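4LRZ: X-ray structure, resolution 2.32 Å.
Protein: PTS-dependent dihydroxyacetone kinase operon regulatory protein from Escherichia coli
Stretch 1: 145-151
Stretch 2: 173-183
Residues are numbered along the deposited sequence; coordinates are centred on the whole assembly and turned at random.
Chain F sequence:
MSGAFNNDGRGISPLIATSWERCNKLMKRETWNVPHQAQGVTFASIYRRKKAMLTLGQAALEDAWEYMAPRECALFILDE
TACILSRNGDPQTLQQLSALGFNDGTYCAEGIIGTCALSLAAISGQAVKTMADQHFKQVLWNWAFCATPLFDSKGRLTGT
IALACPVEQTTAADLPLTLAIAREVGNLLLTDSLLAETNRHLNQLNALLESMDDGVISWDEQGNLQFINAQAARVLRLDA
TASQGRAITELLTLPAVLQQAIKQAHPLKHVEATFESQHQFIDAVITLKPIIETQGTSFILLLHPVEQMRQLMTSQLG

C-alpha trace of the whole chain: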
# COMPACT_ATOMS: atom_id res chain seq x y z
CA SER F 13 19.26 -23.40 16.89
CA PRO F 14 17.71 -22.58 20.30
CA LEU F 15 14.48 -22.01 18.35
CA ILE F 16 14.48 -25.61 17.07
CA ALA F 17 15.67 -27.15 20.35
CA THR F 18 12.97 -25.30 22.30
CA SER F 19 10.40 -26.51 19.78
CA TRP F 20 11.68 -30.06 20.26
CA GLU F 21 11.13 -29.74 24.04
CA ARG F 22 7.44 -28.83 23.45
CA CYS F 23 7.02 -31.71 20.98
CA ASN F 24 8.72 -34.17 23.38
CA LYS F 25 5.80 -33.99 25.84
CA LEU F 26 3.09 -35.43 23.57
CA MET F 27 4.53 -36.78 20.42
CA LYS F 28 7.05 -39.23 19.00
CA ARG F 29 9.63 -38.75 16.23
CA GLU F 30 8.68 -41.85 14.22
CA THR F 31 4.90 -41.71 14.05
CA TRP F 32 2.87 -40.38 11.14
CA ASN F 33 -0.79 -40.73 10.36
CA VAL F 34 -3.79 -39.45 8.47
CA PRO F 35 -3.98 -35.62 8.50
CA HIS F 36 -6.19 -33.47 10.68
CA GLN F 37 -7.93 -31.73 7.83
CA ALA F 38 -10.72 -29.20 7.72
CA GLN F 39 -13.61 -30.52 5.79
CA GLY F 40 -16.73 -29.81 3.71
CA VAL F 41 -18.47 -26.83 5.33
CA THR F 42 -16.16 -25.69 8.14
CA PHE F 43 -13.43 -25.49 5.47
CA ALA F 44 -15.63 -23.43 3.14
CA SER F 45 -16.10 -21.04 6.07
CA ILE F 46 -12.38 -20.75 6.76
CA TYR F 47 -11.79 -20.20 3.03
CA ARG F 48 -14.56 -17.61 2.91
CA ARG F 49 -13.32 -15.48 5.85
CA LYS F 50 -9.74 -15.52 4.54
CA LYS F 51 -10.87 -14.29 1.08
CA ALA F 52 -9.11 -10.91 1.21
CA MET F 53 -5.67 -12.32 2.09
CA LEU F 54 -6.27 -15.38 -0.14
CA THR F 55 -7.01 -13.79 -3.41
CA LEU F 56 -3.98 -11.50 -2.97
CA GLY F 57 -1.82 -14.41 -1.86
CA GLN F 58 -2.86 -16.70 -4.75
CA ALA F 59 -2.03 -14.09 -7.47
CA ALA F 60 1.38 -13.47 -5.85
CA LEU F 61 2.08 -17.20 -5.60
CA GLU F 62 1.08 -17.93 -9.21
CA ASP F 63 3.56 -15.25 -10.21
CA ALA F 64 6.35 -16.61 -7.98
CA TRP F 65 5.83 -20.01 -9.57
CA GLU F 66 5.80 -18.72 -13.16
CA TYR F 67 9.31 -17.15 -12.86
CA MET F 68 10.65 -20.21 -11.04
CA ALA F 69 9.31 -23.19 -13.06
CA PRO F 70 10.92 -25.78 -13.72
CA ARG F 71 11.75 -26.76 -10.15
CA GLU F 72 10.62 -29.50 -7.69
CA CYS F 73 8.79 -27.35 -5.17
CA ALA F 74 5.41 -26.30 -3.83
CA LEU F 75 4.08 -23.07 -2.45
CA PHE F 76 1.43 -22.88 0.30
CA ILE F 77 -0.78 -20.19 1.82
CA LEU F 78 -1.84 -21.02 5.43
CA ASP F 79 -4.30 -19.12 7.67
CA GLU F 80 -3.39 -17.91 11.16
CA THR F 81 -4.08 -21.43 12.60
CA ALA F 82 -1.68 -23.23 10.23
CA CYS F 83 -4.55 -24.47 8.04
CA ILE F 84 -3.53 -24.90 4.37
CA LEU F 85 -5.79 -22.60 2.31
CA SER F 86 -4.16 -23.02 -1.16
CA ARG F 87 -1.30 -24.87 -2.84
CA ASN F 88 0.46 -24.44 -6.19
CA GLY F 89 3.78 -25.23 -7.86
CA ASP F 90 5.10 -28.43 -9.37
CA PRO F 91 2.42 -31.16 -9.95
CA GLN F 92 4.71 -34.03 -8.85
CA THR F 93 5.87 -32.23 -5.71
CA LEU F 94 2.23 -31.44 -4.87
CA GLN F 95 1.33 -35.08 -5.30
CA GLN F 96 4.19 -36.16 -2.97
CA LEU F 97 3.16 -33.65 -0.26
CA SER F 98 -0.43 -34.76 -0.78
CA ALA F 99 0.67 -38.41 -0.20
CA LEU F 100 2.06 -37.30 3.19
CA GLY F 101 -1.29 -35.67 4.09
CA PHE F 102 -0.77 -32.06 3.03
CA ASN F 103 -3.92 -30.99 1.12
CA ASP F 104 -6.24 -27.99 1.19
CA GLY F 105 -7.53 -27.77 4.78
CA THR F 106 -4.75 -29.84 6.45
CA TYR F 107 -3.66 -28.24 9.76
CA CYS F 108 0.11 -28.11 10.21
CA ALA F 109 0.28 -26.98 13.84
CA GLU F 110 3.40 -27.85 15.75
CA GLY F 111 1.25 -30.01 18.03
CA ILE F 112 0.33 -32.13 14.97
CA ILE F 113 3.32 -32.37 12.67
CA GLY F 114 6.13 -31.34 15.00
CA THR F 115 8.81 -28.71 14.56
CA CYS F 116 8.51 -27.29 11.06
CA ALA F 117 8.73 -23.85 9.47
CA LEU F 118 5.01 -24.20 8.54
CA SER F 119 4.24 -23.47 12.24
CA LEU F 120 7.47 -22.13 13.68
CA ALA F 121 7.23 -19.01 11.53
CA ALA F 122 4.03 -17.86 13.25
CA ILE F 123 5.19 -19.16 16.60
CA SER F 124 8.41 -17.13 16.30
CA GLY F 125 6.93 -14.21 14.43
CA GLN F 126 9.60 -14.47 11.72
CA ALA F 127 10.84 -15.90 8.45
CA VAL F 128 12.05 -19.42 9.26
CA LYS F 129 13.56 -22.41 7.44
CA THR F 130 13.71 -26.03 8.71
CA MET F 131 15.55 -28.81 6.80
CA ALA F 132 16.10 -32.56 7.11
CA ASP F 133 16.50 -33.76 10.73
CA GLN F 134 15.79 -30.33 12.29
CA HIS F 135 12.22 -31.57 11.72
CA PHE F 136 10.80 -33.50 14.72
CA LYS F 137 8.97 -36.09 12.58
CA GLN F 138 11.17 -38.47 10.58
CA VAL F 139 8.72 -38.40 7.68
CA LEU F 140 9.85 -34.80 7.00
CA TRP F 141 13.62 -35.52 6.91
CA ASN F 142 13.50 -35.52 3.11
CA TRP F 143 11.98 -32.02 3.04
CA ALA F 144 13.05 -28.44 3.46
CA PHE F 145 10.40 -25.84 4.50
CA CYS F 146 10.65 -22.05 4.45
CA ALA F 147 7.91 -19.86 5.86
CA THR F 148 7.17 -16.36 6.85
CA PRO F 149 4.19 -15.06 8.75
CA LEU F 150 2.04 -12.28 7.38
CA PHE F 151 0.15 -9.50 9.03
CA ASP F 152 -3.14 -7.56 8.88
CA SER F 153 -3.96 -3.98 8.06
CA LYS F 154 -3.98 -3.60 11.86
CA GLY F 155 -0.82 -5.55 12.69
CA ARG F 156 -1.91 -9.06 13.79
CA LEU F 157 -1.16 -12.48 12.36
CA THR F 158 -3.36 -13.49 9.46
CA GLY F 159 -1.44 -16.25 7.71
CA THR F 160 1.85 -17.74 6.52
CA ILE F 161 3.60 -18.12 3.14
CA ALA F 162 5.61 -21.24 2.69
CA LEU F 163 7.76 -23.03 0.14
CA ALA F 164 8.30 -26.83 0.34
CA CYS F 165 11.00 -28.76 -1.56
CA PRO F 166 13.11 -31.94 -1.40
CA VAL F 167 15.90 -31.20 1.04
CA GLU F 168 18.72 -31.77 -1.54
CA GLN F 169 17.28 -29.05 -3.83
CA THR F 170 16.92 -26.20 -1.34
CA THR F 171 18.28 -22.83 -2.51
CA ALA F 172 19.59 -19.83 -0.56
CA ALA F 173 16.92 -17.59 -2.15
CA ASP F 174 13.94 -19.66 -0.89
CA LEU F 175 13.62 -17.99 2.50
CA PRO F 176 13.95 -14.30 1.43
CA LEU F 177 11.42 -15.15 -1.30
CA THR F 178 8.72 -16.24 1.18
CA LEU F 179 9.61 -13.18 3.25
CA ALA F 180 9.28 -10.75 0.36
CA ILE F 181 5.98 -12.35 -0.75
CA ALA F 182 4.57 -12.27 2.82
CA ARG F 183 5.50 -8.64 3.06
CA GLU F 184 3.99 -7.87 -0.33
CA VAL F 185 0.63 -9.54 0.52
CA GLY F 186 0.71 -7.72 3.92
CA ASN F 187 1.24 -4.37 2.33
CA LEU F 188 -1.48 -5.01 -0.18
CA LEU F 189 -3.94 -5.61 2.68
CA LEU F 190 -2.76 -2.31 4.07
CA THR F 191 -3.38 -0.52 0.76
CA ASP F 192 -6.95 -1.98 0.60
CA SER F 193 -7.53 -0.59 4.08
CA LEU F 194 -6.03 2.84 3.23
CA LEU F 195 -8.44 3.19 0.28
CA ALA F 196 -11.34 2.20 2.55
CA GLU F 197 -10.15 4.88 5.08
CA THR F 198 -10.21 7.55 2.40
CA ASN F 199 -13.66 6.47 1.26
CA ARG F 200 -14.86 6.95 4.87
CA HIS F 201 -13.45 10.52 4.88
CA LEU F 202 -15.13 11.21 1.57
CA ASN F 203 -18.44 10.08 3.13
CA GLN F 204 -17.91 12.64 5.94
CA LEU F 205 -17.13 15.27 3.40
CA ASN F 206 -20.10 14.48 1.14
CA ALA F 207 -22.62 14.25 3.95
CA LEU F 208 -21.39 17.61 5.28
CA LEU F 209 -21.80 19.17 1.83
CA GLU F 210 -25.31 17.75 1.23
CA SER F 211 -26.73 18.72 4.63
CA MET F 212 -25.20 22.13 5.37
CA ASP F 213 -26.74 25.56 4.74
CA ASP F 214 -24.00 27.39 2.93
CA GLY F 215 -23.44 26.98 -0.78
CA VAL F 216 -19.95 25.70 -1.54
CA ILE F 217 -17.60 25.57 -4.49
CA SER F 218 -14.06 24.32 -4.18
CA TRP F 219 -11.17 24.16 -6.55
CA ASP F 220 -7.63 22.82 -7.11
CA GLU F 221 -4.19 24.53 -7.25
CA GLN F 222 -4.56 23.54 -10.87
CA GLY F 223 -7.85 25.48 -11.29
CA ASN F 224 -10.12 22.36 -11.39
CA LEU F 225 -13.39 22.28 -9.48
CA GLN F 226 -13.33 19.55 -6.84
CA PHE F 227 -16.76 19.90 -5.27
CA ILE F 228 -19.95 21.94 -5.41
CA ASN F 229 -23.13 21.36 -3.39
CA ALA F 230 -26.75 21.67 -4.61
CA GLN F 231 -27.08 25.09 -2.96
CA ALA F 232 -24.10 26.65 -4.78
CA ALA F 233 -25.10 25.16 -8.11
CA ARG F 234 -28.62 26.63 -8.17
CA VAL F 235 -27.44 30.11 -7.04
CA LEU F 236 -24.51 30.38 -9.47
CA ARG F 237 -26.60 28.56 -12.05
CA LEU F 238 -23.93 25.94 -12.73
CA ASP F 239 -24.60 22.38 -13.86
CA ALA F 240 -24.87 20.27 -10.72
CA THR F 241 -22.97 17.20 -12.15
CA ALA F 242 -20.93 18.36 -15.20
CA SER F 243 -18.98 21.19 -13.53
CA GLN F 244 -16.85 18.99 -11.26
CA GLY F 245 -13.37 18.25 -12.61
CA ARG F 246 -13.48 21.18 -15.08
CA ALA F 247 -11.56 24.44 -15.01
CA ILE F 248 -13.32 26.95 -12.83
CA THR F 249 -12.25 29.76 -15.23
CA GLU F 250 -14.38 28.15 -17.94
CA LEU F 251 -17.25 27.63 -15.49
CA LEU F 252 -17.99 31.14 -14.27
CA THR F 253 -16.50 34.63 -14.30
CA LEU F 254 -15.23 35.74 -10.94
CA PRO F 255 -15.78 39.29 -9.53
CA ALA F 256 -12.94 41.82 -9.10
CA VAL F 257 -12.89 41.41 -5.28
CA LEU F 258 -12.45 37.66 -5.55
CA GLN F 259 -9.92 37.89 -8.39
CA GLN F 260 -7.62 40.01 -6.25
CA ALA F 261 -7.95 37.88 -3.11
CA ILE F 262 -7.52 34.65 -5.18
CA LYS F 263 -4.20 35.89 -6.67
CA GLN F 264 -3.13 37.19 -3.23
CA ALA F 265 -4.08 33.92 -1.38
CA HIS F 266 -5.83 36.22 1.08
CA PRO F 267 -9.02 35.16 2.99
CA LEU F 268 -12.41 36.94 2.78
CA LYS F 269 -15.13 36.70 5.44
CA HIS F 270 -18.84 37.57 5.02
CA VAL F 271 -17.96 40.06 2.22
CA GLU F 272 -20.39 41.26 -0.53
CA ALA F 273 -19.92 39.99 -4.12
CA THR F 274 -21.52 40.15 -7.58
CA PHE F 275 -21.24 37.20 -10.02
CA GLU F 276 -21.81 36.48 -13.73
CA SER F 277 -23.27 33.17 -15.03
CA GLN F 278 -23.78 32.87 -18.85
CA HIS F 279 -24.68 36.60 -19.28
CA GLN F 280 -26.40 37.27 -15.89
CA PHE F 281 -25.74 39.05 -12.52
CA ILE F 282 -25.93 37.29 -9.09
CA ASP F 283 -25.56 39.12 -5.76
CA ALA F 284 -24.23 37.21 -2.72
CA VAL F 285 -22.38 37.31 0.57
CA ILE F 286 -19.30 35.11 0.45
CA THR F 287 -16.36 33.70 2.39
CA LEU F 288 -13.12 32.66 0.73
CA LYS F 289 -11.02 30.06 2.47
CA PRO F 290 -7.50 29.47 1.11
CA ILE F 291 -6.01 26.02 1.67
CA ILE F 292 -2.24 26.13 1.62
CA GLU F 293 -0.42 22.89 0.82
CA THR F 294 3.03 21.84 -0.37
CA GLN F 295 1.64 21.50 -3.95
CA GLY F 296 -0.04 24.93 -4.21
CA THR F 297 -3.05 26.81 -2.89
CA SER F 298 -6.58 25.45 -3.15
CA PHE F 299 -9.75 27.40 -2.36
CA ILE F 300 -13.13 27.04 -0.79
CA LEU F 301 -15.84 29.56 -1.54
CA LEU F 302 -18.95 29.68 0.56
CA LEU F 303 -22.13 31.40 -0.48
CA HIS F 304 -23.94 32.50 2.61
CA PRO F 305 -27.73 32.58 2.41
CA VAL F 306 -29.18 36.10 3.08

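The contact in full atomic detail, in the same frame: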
# COMPACT_ATOMS: atom_id res chain seq x y z
N PHE F 145 11.51 -26.81 4.50
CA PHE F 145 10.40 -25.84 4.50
C PHE F 145 10.92 -24.43 4.80
O PHE F 145 11.81 -24.27 5.63
CB PHE F 145 9.30 -26.24 5.51
CG PHE F 145 8.52 -27.46 5.09
CD1 PHE F 145 7.38 -27.34 4.30
CD2 PHE F 145 8.91 -28.72 5.46
CE1 PHE F 145 6.65 -28.48 3.90
CE2 PHE F 145 8.19 -29.84 5.07
CZ PHE F 145 7.08 -29.73 4.31
N CYS F 146 10.42 -23.43 4.08
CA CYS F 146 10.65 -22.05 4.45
C CYS F 146 9.28 -21.43 4.66
O CYS F 146 8.33 -21.73 3.92
CB CYS F 146 11.31 -21.26 3.31
SG CYS F 146 12.95 -21.84 2.85
N ALA F 147 9.19 -20.52 5.61
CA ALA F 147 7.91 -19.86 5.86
C ALA F 147 8.11 -18.51 6.49
O ALA F 147 9.10 -18.23 7.21
CB ALA F 147 7.01 -20.76 6.73
N THR F 148 7.14 -17.65 6.24
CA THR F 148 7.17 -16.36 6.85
C THR F 148 5.75 -16.05 7.23
O THR F 148 4.85 -16.31 6.45
CB THR F 148 7.71 -15.29 5.83
OG1 THR F 148 9.05 -15.65 5.43
CG2 THR F 148 7.75 -13.93 6.45
N PRO F 149 5.53 -15.45 8.40
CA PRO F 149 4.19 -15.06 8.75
C PRO F 149 3.78 -13.76 8.04
O PRO F 149 4.64 -12.93 7.73
CB PRO F 149 4.29 -14.85 10.27
CG PRO F 149 5.67 -14.42 10.51
CD PRO F 149 6.48 -15.20 9.51
N LEU F 150 2.48 -13.58 7.82
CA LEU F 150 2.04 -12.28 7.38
C LEU F 150 0.96 -11.65 8.21
O LEU F 150 0.17 -12.33 8.90
CB LEU F 150 1.67 -12.27 5.90
CG LEU F 150 0.29 -12.67 5.46
CD1 LEU F 150 -0.22 -11.47 4.75
CD2 LEU F 150 0.47 -13.82 4.49
N PHE F 151 0.93 -10.32 8.11
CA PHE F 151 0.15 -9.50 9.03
C PHE F 151 -0.94 -8.63 8.42
O PHE F 151 -0.84 -8.20 7.29
CB PHE F 151 1.11 -8.71 9.93
CG PHE F 151 2.07 -9.59 10.72
CD1 PHE F 151 1.67 -10.18 11.92
CD2 PHE F 151 3.37 -9.86 10.24
CE1 PHE F 151 2.57 -11.03 12.68
CE2 PHE F 151 4.28 -10.67 10.97
CZ PHE F 151 3.88 -11.26 12.19
N ALA F 173 17.91 -18.63 -1.88
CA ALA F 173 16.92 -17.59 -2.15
C ALA F 173 15.48 -17.94 -1.73
O ALA F 173 14.59 -17.10 -1.82
CB ALA F 173 16.96 -17.21 -3.66
N ASP F 174 15.26 -19.18 -1.29
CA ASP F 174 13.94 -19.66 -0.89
C ASP F 174 13.34 -18.89 0.28
O ASP F 174 12.17 -18.46 0.23
CB ASP F 174 14.01 -21.16 -0.58
CG ASP F 174 14.34 -22.01 -1.84
OD1 ASP F 174 14.45 -21.43 -2.95
OD2 ASP F 174 14.50 -23.25 -1.74
N LEU F 175 14.12 -18.68 1.32
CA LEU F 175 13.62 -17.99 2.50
C LEU F 175 13.28 -16.50 2.25
O LEU F 175 12.13 -16.06 2.46
CB LEU F 175 14.62 -18.17 3.65
CG LEU F 175 14.18 -17.74 5.04
CD1 LEU F 175 12.86 -18.39 5.46
CD2 LEU F 175 15.28 -18.09 6.06
N PRO F 176 14.27 -15.71 1.75
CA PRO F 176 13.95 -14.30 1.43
C PRO F 176 12.79 -14.17 0.44
O PRO F 176 12.08 -13.20 0.49
CB PRO F 176 15.27 -13.75 0.89
CG PRO F 176 16.04 -14.90 0.43
CD PRO F 176 15.66 -16.05 1.37
N LEU F 177 12.56 -15.18 -0.39
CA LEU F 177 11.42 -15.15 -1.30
C LEU F 177 10.07 -15.23 -0.58
O LEU F 177 9.15 -14.47 -0.91
CB LEU F 177 11.54 -16.26 -2.34
CG LEU F 177 10.34 -16.37 -3.32
CD1 LEU F 177 10.21 -15.19 -4.29
CD2 LEU F 177 10.42 -17.65 -4.10
N THR F 178 9.95 -16.14 0.40
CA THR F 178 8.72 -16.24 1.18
C THR F 178 8.56 -14.94 1.98
O THR F 178 7.48 -14.38 2.03
CB THR F 178 8.64 -17.52 2.12
OG1 THR F 178 9.50 -17.37 3.25
CG2 THR F 178 9.02 -18.78 1.36
N LEU F 179 9.66 -14.44 2.55
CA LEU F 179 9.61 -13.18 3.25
C LEU F 179 9.10 -11.99 2.40
O LEU F 179 8.19 -11.22 2.78
CB LEU F 179 10.98 -12.88 3.86
CG LEU F 179 11.29 -11.52 4.49
CD1 LEU F 179 10.70 -11.40 5.85
CD2 LEU F 179 12.76 -11.37 4.58
N ALA F 180 9.66 -11.85 1.23
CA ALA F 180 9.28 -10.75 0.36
C ALA F 180 7.83 -10.87 -0.09
O ALA F 180 7.13 -9.85 -0.21
CB ALA F 180 10.23 -10.72 -0.82
N ILE F 181 7.38 -12.10 -0.38
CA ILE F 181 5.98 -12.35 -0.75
C ILE F 181 5.04 -12.13 0.44
O ILE F 181 4.03 -11.46 0.29
CB ILE F 181 5.76 -13.72 -1.35
CG1 ILE F 181 6.44 -13.80 -2.71
CG2 ILE F 181 4.30 -14.04 -1.51
CD1 ILE F 181 6.57 -15.23 -3.20
N ALA F 182 5.41 -12.59 1.63
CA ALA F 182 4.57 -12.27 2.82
C ALA F 182 4.47 -10.79 3.03
O ALA F 182 3.40 -10.27 3.28
CB ALA F 182 5.03 -12.98 4.17
N ARG F 183 5.59 -10.10 2.94
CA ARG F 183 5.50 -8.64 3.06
C ARG F 183 4.71 -7.90 1.98
O ARG F 183 4.04 -6.89 2.26
CB ARG F 183 6.85 -8.02 3.32
CG ARG F 183 6.96 -7.77 4.83
CD ARG F 183 8.24 -8.30 5.46
NE ARG F 183 9.40 -7.51 5.06
CZ ARG F 183 10.51 -7.36 5.79
NH1 ARG F 183 10.63 -7.94 7.00
NH2 ARG F 183 11.50 -6.63 5.31

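The helix of stretch 2 lies along the strand of stretch 1, the two running in nearly the same direction: their axes cross at -22° and approach to 7.0 Å. Strand alternation turns Cys146, Thr148 and Leu150 toward the helix, and Ala147 and Pro149 away from it. Asp174 brings its CB to 3.7 Å from Cys146 SG, so the thiol rests against this residue. Leu175 points sideways from the backbone, but its end comes nearer the strand, placing CD1 3.9 Å from Cys146 CB in an apolar contact.

One turn on, Thr178 faces the strand and supplies the polar centre of the interface. Its OG1 lies 2.8 Å from Thr148 OG1, a hydrogen bond in which either hydroxyl could be the donor, while its CG2 packs 3.9 Å from Cys146 CB. Leu179 sits beside this pair, its CB 3.7 Å from Thr148 OG1; its amide is committed to the helix, with N 3.0 Å from Leu175 O.

Ala182 then closes the contact. Its CB points toward the strand and meets three residues there: it lies 3.7 Å from Thr148 CG2, 3.8 Å from Leu150 CB and 3.6 Å from Pro149 O. In all, 409 Å² is buried, with one hydrogen bond, between the two threonine hydroxyls, across the contact.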